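Long-range contact in UDP-glucose 4-epimerase (Campylobacter jejuni subsp. jejuni serotype O:2, PDB 7K3P), which probably interconverts UDP-glucose and UDP-galactose, and the corresponding N-acetylated sugars, by inverting the configuration at C4 of the sugar, with bound NAD: residues Arg224-Thr236 / Phe295-Val309. The protein carries 2 engineered substitutions. Sequence-based numbering, arbitrary orientation.
Sequences RDKLFIFGDDYDT and FKVELAPRRAGDPSV
The two-stranded parallel sheet of the epimerase's C-terminal region is built here from strands 226-230 and 296-300, whose short axes run 4.6 Å apart in the same direction. Its ladder alternates regularly: L227 N donates to K296 O, E298 N to L227 O, I229 N to E298 O, A300 N to I229 O and finally G231 N to A300 O. The I229 bond, 2.9 Å from N to E298 O, is fairly straight. L227, I229, V297 and L299 share one face, where I229 CD1 lies 3.9 Å from L299 CD1. Just ahead of the ladder K296, its chain bent at chi3 and chi4, forms a salt bridge with D225, NZ lying 2.5 Å from OD1 and above the carboxylate plane, and also bonds D225 O.

Beyond the strands, two arginines meet two rings. R302 grips D233 side-on: NE reaches OD1 at 2.7 Å in a salt bridge while NH2 bonds the D233 carbonyl, both acceptors lying near the guanidinium plane. That flat group lies on Y234, planes 17° apart and centres 4.2 Å apart, with S308 covering the opposite ring face. R303, its chain bent at chi3 (-111°), instead places NH2 3.4 Å from F230 CE2, an off-centre cation-pi contact with the planes 35° apart; its NH2 also bonds the P207 carbonyl. Two waters bridge the segments: one links F230 O, Y234 OH, R303 N and D306 OD2, the other joins Y234 OH to the carbonyls of R303 and D306. A type II turn from R303 to D306 has D306 N bonded to R303 O. Helix 280-291, which precedes strand 296-300, packs on the face bearing L227, I229 and V297, giving a small parallel sheet consistent with the smaller C-terminal region of extended short-chain dehydrogenases.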
ATOM      1  N   ARG A 224     -24.372 -11.182  24.639  1.00 45.42           N
ATOM      2  CA  ARG A 224     -23.444 -10.455  25.478  1.00 45.19           C
ATOM      3  C   ARG A 224     -24.162 -10.127  26.776  1.00 45.37           C
ATOM      4  O   ARG A 224     -25.328  -9.722  26.773  1.00 45.84           O
ATOM      5  CB  ARG A 224     -22.985  -9.178  24.765  1.00 45.08           C
ATOM      6  CG  ARG A 224     -22.071  -8.295  25.584  1.00 40.69           C
ATOM      7  CD  ARG A 224     -21.700  -7.047  24.806  1.00 42.83           C
ATOM      8  NE  ARG A 224     -20.924  -7.363  23.604  1.00 40.31           N
ATOM      9  CZ  ARG A 224     -19.596  -7.465  23.576  1.00 41.74           C
ATOM     10  NH1 ARG A 224     -18.891  -7.282  24.685  1.00 40.97           N
ATOM     11  NH2 ARG A 224     -18.968  -7.752  22.440  1.00 42.33           N
ATOM     12  N   ASP A 225     -23.465 -10.307  27.886  1.00 47.57           N
ATOM     13  CA  ASP A 225     -24.100 -10.248  29.194  1.00 48.96           C
ATOM     14  C   ASP A 225     -24.481  -8.831  29.604  1.00 49.05           C
ATOM     15  O   ASP A 225     -25.594  -8.588  30.075  1.00 51.40           O
ATOM     16  CB  ASP A 225     -23.170 -10.866  30.233  1.00 54.47           C
ATOM     17  CG  ASP A 225     -23.832 -11.028  31.578  1.00 63.07           C
ATOM     18  OD1 ASP A 225     -25.062 -11.272  31.611  1.00 64.48           O
ATOM     19  OD2 ASP A 225     -23.120 -10.913  32.603  1.00 66.18           O
ATOM     20  N   LYS A 226     -23.551  -7.898  29.433  1.00 48.41           N
ATOM     21  CA  LYS A 226     -23.762  -6.519  29.857  1.00 45.84           C
ATOM     22  C   LYS A 226     -23.296  -5.533  28.789  1.00 43.68           C
ATOM     23  O   LYS A 226     -22.480  -5.871  27.932  1.00 45.07           O
ATOM     24  CB  LYS A 226     -23.022  -6.239  31.175  1.00 49.78           C
ATOM     25  CG  LYS A 226     -23.732  -6.750  32.433  1.00 56.68           C
ATOM     26  CD  LYS A 226     -23.318  -5.976  33.695  1.00 53.75           C
ATOM     27  CE  LYS A 226     -22.095  -6.577  34.374  1.00 56.07           C
ATOM     28  NZ  LYS A 226     -21.689  -5.789  35.586  1.00 57.57           N
ATOM     29  N   LEU A 227     -23.831  -4.318  28.844  1.00 44.11           N
ATOM     30  CA  LEU A 227     -23.364  -3.213  28.006  1.00 44.08           C
ATOM     31  C   LEU A 227     -22.897  -2.098  28.940  1.00 44.59           C
ATOM     32  O   LEU A 227     -23.629  -1.696  29.844  1.00 45.79           O
ATOM     33  CB  LEU A 227     -24.493  -2.710  27.092  1.00 39.98           C
ATOM     34  CG  LEU A 227     -24.229  -1.591  26.078  1.00 41.00           C
ATOM     35  CD1 LEU A 227     -25.314  -1.574  25.007  1.00 34.03           C
ATOM     36  CD2 LEU A 227     -24.149  -0.230  26.757  1.00 43.26           C
ATOM     37  N   PHE A 228     -21.684  -1.601  28.739  1.00 43.13           N
ATOM     38  CA  PHE A 228     -21.174  -0.548  29.604  1.00 41.12           C
ATOM     39  C   PHE A 228     -21.237   0.815  28.921  1.00 40.73           C
ATOM     40  O   PHE A 228     -20.830   0.959  27.770  1.00 35.86           O
ATOM     41  CB  PHE A 228     -19.733  -0.853  30.022  1.00 43.90           C
ATOM     42  CG  PHE A 228     -19.614  -1.884  31.121  1.00 45.54           C
ATOM     43  CD1 PHE A 228     -19.983  -1.572  32.425  1.00 49.69           C
ATOM     44  CD2 PHE A 228     -19.116  -3.150  30.857  1.00 45.62           C
ATOM     45  CE1 PHE A 228     -19.870  -2.511  33.447  1.00 49.28           C
ATOM     46  CE2 PHE A 228     -18.994  -4.095  31.874  1.00 48.16           C
ATOM     47  CZ  PHE A 228     -19.370  -3.772  33.169  1.00 47.84           C
ATOM     48  N   ILE A 229     -21.757   1.815  29.625  1.00 38.72           N
ATOM     49  CA  ILE A 229     -21.651   3.185  29.148  1.00 35.00           C
ATOM     50  C   ILE A 229     -20.420   3.817  29.782  1.00 36.77           C
ATOM     51  O   ILE A 229     -20.407   4.070  30.990  1.00 36.65           O
ATOM     52  CB  ILE A 229     -22.858   4.033  29.547  1.00 31.83           C
ATOM     53  CG1 ILE A 229     -24.164   3.369  29.118  1.00 36.80           C
ATOM     54  CG2 ILE A 229     -22.746   5.422  28.935  1.00 33.99           C
ATOM     55  CD1 ILE A 229     -25.382   4.235  29.400  1.00 31.44           C
ATOM     56  N   PHE A 230     -19.390   4.071  28.982  1.00 34.72           N
ATOM     57  CA  PHE A 230     -18.177   4.697  29.491  1.00 33.56           C
ATOM     58  C   PHE A 230     -18.279   6.209  29.471  1.00 36.35           C
ATOM     59  O   PHE A 230     -17.966   6.843  28.460  1.00 37.42           O
ATOM     60  CB  PHE A 230     -16.962   4.229  28.696  1.00 34.22           C
ATOM     61  CG  PHE A 230     -16.665   2.772  28.872  1.00 37.10           C
ATOM     62  CD1 PHE A 230     -16.101   2.303  30.051  1.00 40.35           C
ATOM     63  CD2 PHE A 230     -16.960   1.866  27.866  1.00 37.97           C
ATOM     64  CE1 PHE A 230     -15.829   0.948  30.219  1.00 40.77           C
ATOM     65  CE2 PHE A 230     -16.694   0.520  28.025  1.00 40.02           C
ATOM     66  CZ  PHE A 230     -16.125   0.060  29.205  1.00 39.33           C
ATOM     67  N   GLY A 231     -18.724   6.785  30.588  1.00 33.45           N
ATOM     68  CA  GLY A 231     -18.856   8.229  30.707  1.00 32.83           C
ATOM     69  C   GLY A 231     -20.250   8.716  30.351  1.00 36.83           C
ATOM     70  O   GLY A 231     -20.804   8.340  29.303  1.00 31.98           O
ATOM     71  N   ASP A 232     -20.820   9.550  31.223  1.00 30.75           N
ATOM     72  CA  ASP A 232     -22.138  10.126  30.998  1.00 35.52           C
ATOM     73  C   ASP A 232     -22.121  11.621  31.276  1.00 36.79           C
ATOM     74  O   ASP A 232     -23.172  12.235  31.465  1.00 35.47           O
ATOM     75  CB  ASP A 232     -23.211   9.426  31.846  1.00 36.02           C
ATOM     76  CG  ASP A 232     -23.056   9.698  33.348  1.00 43.44           C
ATOM     77  OD1 ASP A 232     -21.957  10.103  33.795  1.00 38.62           O
ATOM     78  OD2 ASP A 232     -24.041   9.479  34.086  1.00 42.26           O
ATOM     79  N   ASP A 233     -20.925  12.205  31.269  1.00 37.25           N
ATOM     80  CA  ASP A 233     -20.768  13.638  31.521  1.00 38.60           C
ATOM     81  C   ASP A 233     -19.998  14.363  30.413  1.00 38.72           C
ATOM     82  O   ASP A 233     -19.304  15.356  30.663  1.00 36.08           O
ATOM     83  CB  ASP A 233     -20.082  13.868  32.872  1.00 41.34           C
ATOM     84  CG  ASP A 233     -18.661  13.346  32.900  1.00 42.15           C
ATOM     85  OD1 ASP A 233     -18.258  12.639  31.952  1.00 39.01           O
ATOM     86  OD2 ASP A 233     -17.945  13.630  33.880  1.00 45.06           O
ATOM     87  N   TYR A 234     -20.114  13.871  29.184  1.00 37.78           N
ATOM     88  CA  TYR A 234     -19.501  14.563  28.054  1.00 37.21           C
ATOM     89  C   TYR A 234     -20.308  15.799  27.678  1.00 35.37           C
ATOM     90  O   TYR A 234     -21.489  15.908  28.028  1.00 33.97           O
ATOM     91  CB  TYR A 234     -19.390  13.631  26.850  1.00 37.26           C
ATOM     92  CG  TYR A 234     -18.332  12.564  26.995  1.00 35.35           C
ATOM     93  CD1 TYR A 234     -16.984  12.876  26.849  1.00 38.17           C
ATOM     94  CD2 TYR A 234     -18.675  11.246  27.261  1.00 33.50           C
ATOM     95  CE1 TYR A 234     -16.003  11.909  26.972  1.00 37.29           C
ATOM     96  CE2 TYR A 234     -17.696  10.263  27.376  1.00 34.47           C
ATOM     97  CZ  TYR A 234     -16.363  10.606  27.230  1.00 40.19           C
ATOM     98  OH  TYR A 234     -15.369   9.659  27.348  1.00 38.44           O
ATOM     99  N   ASP A 235     -19.666  16.718  26.958  1.00 35.18           N
ATOM    100  CA  ASP A 235     -20.328  17.906  26.422  1.00 38.18           C
ATOM    101  C   ASP A 235     -21.191  17.543  25.210  1.00 40.24           C
ATOM    102  O   ASP A 235     -20.930  18.003  24.099  1.00 43.47           O
ATOM    103  CB  ASP A 235     -19.289  18.946  26.001  1.00 39.97           C
ATOM    104  CG  ASP A 235     -19.917  20.287  25.644  1.00 48.48           C
ATOM    105  OD1 ASP A 235     -21.086  20.512  26.035  1.00 55.23           O
ATOM    106  OD2 ASP A 235     -19.248  21.114  24.983  1.00 51.64           O
ATOM    107  N   THR A 236     -22.192  16.695  25.422  1.00 38.72           N
ATOM    108  CA  THR A 236     -23.109  16.303  24.357  1.00 40.28           C
ATOM    109  C   THR A 236     -24.531  16.445  24.863  1.00 42.85           C
ATOM    110  O   THR A 236     -24.740  16.681  26.050  1.00 43.24           O
ATOM    111  CB  THR A 236     -22.922  14.830  23.935  1.00 37.17           C
ATOM    112  OG1 THR A 236     -23.229  13.973  25.041  1.00 32.63           O
ATOM    113  CG2 THR A 236     -21.499  14.564  23.451  1.00 32.72           C
ATOM    114  N   PHE A 295     -32.043  -5.593  28.460  1.00 46.35           N
ATOM    115  CA  PHE A 295     -30.717  -6.140  28.765  1.00 45.73           C
ATOM    116  C   PHE A 295     -29.980  -5.284  29.786  1.00 41.44           C
ATOM    117  O   PHE A 295     -30.338  -4.126  30.009  1.00 40.83           O
ATOM    118  CB  PHE A 295     -29.873  -6.313  27.489  1.00 45.15           C
ATOM    119  CG  PHE A 295     -29.695  -5.048  26.695  1.00 43.20           C
ATOM    120  CD1 PHE A 295     -28.686  -4.145  27.013  1.00 42.47           C
ATOM    121  CD2 PHE A 295     -30.534  -4.764  25.622  1.00 42.86           C
ATOM    122  CE1 PHE A 295     -28.521  -2.974  26.282  1.00 40.49           C
ATOM    123  CE2 PHE A 295     -30.379  -3.600  24.886  1.00 41.80           C
ATOM    124  CZ  PHE A 295     -29.372  -2.703  25.216  1.00 43.28           C
ATOM    125  N   LYS A 296     -28.952  -5.864  30.402  1.00 46.91           N
ATOM    126  CA  LYS A 296     -28.193  -5.189  31.460  1.00 47.17           C
ATOM    127  C   LYS A 296     -27.243  -4.101  30.940  1.00 43.02           C
ATOM    128  O   LYS A 296     -26.337  -4.381  30.143  1.00 40.65           O
ATOM    129  CB  LYS A 296     -27.392  -6.213  32.278  1.00 47.26           C
ATOM    130  CG  LYS A 296     -28.244  -7.285  32.959  1.00 54.84           C
ATOM    131  CD  LYS A 296     -27.426  -8.142  33.928  1.00 54.07           C
ATOM    132  CE  LYS A 296     -26.461  -9.071  33.199  1.00 53.81           C
ATOM    133  NZ  LYS A 296     -27.168 -10.027  32.299  1.00 57.03           N
ATOM    134  N   VAL A 297     -27.445  -2.866  31.399  1.00 43.34           N
ATOM    135  CA  VAL A 297     -26.478  -1.792  31.151  1.00 45.61           C
ATOM    136  C   VAL A 297     -25.997  -1.117  32.439  1.00 46.88           C
ATOM    137  O   VAL A 297     -26.783  -0.876  33.366  1.00 44.27           O
ATOM    138  CB  VAL A 297     -26.984  -0.741  30.122  1.00 43.26           C
ATOM    139  CG1 VAL A 297     -28.386  -1.070  29.644  1.00 43.87           C
ATOM    140  CG2 VAL A 297     -26.900   0.666  30.693  1.00 41.39           C
ATOM    141  N   GLU A 298     -24.696  -0.827  32.490  1.00 46.62           N
ATOM    142  CA  GLU A 298     -24.085  -0.217  33.666  1.00 44.93           C
ATOM    143  C   GLU A 298     -23.275   1.018  33.302  1.00 44.62           C
ATOM    144  O   GLU A 298     -22.559   1.039  32.295  1.00 45.54           O
ATOM    145  CB  GLU A 298     -23.181  -1.218  34.394  1.00 51.65           C
ATOM    146  CG  GLU A 298     -23.330  -1.190  35.907  1.00 51.64           C
ATOM    147  CD  GLU A 298     -24.542  -1.967  36.379  1.00 57.32           C
ATOM    148  OE1 GLU A 298     -24.546  -3.208  36.205  1.00 60.30           O
ATOM    149  OE2 GLU A 298     -25.483  -1.340  36.921  1.00 54.88           O
ATOM    150  N   LEU A 299     -23.396   2.047  34.133  1.00 43.46           N
ATOM    151  CA  LEU A 299     -22.620   3.265  33.981  1.00 37.83           C
ATOM    152  C   LEU A 299     -21.183   3.002  34.389  1.00 39.19           C
ATOM    153  O   LEU A 299     -20.925   2.417  35.443  1.00 38.44           O
ATOM    154  CB  LEU A 299     -23.200   4.350  34.880  1.00 42.18           C
ATOM    155  CG  LEU A 299     -23.751   5.602  34.208  1.00 47.47           C
ATOM    156  CD1 LEU A 299     -24.770   5.204  33.156  1.00 46.88           C
ATOM    157  CD2 LEU A 299     -24.380   6.537  35.237  1.00 46.08           C
ATOM    158  N   ALA A 300     -20.243   3.432  33.557  1.00 38.78           N
ATOM    159  CA  ALA A 300     -18.829   3.359  33.904  1.00 35.27           C
ATOM    160  C   ALA A 300     -18.211   4.734  33.754  1.00 36.05           C
ATOM    161  O   ALA A 300     -18.815   5.623  33.150  1.00 35.05           O
ATOM    162  CB  ALA A 300     -18.110   2.356  33.025  1.00 34.08           C
ATOM    163  N   PRO A 301     -16.997   4.917  34.295  1.00 32.41           N
ATOM    164  CA  PRO A 301     -16.281   6.187  34.130  1.00 33.98           C
ATOM    165  C   PRO A 301     -15.921   6.418  32.671  1.00 33.26           C
ATOM    166  O   PRO A 301     -15.964   5.484  31.865  1.00 36.46           O
ATOM    167  CB  PRO A 301     -14.988   5.965  34.928  1.00 34.37           C
ATOM    168  CG  PRO A 301     -15.350   4.888  35.936  1.00 36.20           C
ATOM    169  CD  PRO A 301     -16.275   3.977  35.170  1.00 37.03           C
ATOM    170  N   ARG A 302     -15.555   7.649  32.340  1.00 35.71           N
ATOM    171  CA  ARG A 302     -14.996   7.939  31.036  1.00 35.39           C
ATOM    172  C   ARG A 302     -13.802   7.031  30.762  1.00 40.75           C
ATOM    173  O   ARG A 302     -13.010   6.723  31.654  1.00 42.78           O
ATOM    174  CB  ARG A 302     -14.512   9.382  30.977  1.00 36.01           C
ATOM    175  CG  ARG A 302     -15.600  10.426  30.996  1.00 36.35           C
ATOM    176  CD  ARG A 302     -15.006  11.714  30.511  1.00 35.95           C
ATOM    177  NE  ARG A 302     -15.955  12.810  30.575  1.00 43.34           N
ATOM    178  CZ  ARG A 302     -15.682  14.036  30.159  1.00 37.33           C
ATOM    179  NH1 ARG A 302     -14.487  14.298  29.646  1.00 34.03           N
ATOM    180  NH2 ARG A 302     -16.599  14.988  30.256  1.00 40.01           N
ATOM    181  N   ARG A 303     -13.681   6.610  29.515  1.00 36.55           N
ATOM    182  CA  ARG A 303     -12.530   5.873  29.050  1.00 38.61           C
ATOM    183  C   ARG A 303     -11.585   6.918  28.458  1.00 42.24           C
ATOM    184  O   ARG A 303     -11.927   7.595  27.478  1.00 37.77           O
ATOM    185  CB  ARG A 303     -13.013   4.893  27.993  1.00 42.78           C
ATOM    186  CG  ARG A 303     -12.018   3.919  27.463  1.00 47.94           C
ATOM    187  CD  ARG A 303     -12.556   3.387  26.148  1.00 52.01           C
ATOM    188  NE  ARG A 303     -12.955   1.987  26.215  1.00 49.19           N
ATOM    189  CZ  ARG A 303     -13.980   1.463  25.552  1.00 47.90           C
ATOM    190  NH1 ARG A 303     -14.750   2.223  24.783  1.00 45.50           N
ATOM    191  NH2 ARG A 303     -14.244   0.168  25.671  1.00 46.96           N
ATOM    192  N   ALA A 304     -10.423   7.103  29.080  1.00 44.00           N
ATOM    193  CA  ALA A 304      -9.476   8.117  28.615  1.00 41.24           C
ATOM    194  C   ALA A 304      -9.180   7.904  27.137  1.00 42.58           C
ATOM    195  O   ALA A 304      -9.109   6.763  26.668  1.00 47.02           O
ATOM    196  CB  ALA A 304      -8.198   8.075  29.425  1.00 48.46           C
ATOM    197  N   GLY A 305      -9.045   9.000  26.398  1.00 45.33           N
ATOM    198  CA  GLY A 305      -8.806   8.912  24.970  1.00 47.20           C
ATOM    199  C   GLY A 305     -10.043   8.918  24.074  1.00 45.12           C
ATOM    200  O   GLY A 305      -9.941   9.228  22.885  1.00 46.61           O
ATOM    201  N   ASP A 306     -11.208   8.574  24.617  1.00 39.77           N
ATOM    202  CA  ASP A 306     -12.427   8.522  23.800  1.00 37.93           C
ATOM    203  C   ASP A 306     -12.962   9.917  23.488  1.00 33.44           C
ATOM    204  O   ASP A 306     -13.279  10.681  24.402  1.00 33.26           O
ATOM    205  CB  ASP A 306     -13.531   7.729  24.506  1.00 39.60           C
ATOM    206  CG  ASP A 306     -13.442   6.238  24.257  1.00 45.65           C
ATOM    207  OD1 ASP A 306     -12.646   5.808  23.394  1.00 52.25           O
ATOM    208  OD2 ASP A 306     -14.192   5.495  24.929  1.00 48.64           O
ATOM    209  N   PRO A 307     -13.092  10.254  22.195  1.00 34.86           N
ATOM    210  CA  PRO A 307     -13.714  11.548  21.890  1.00 30.19           C
ATOM    211  C   PRO A 307     -15.217  11.516  22.219  1.00 28.71           C
ATOM    212  O   PRO A 307     -15.853  10.455  22.134  1.00 27.97           O
ATOM    213  CB  PRO A 307     -13.486  11.701  20.378  1.00 34.54           C
ATOM    214  CG  PRO A 307     -13.370  10.286  19.865  1.00 31.66           C
ATOM    215  CD  PRO A 307     -12.714   9.498  20.981  1.00 35.42           C
ATOM    216  N   SER A 308     -15.779  12.652  22.616  1.00 27.09           N
ATOM    217  CA  SER A 308     -17.212  12.695  22.885  1.00 31.89           C
ATOM    218  C   SER A 308     -18.012  12.513  21.579  1.00 26.42           C
ATOM    219  O   SER A 308     -19.105  11.935  21.574  1.00 28.03           O
ATOM    220  CB  SER A 308     -17.595  14.010  23.579  1.00 27.28           C
ATOM    221  OG  SER A 308     -17.219  15.120  22.784  1.00 29.42           O
ATOM    222  N   VAL A 309     -17.451  13.004  20.476  1.00 29.90           N
ATOM    223  CA  VAL A 309     -18.123  12.990  19.170  1.00 29.15           C
ATOM    224  C   VAL A 309     -17.159  12.551  18.061  1.00 26.47           C
ATOM    225  O   VAL A 309     -16.030  13.054  17.967  1.00 29.16           O
ATOM    226  CB  VAL A 309     -18.708  14.383  18.819  1.00 27.29           C
ATOM    227  CG1 VAL A 309     -19.439  14.351  17.471  1.00 25.92           C
ATOM    228  CG2 VAL A 309     -19.660  14.852  19.909  1.00 27.70           C
TER
HETATM  229  O   HOH W   1     -28.790  -8.678  29.785  1.00 49.24           O
HETATM  230  O   HOH W   2     -15.623   7.199  27.321  1.00 35.29           O
HETATM  231  O   HOH W   3     -20.103   7.342  34.470  1.00 39.25           O
HETATM  232  O   HOH W   4     -12.658  10.228  27.232  1.00 40.58           O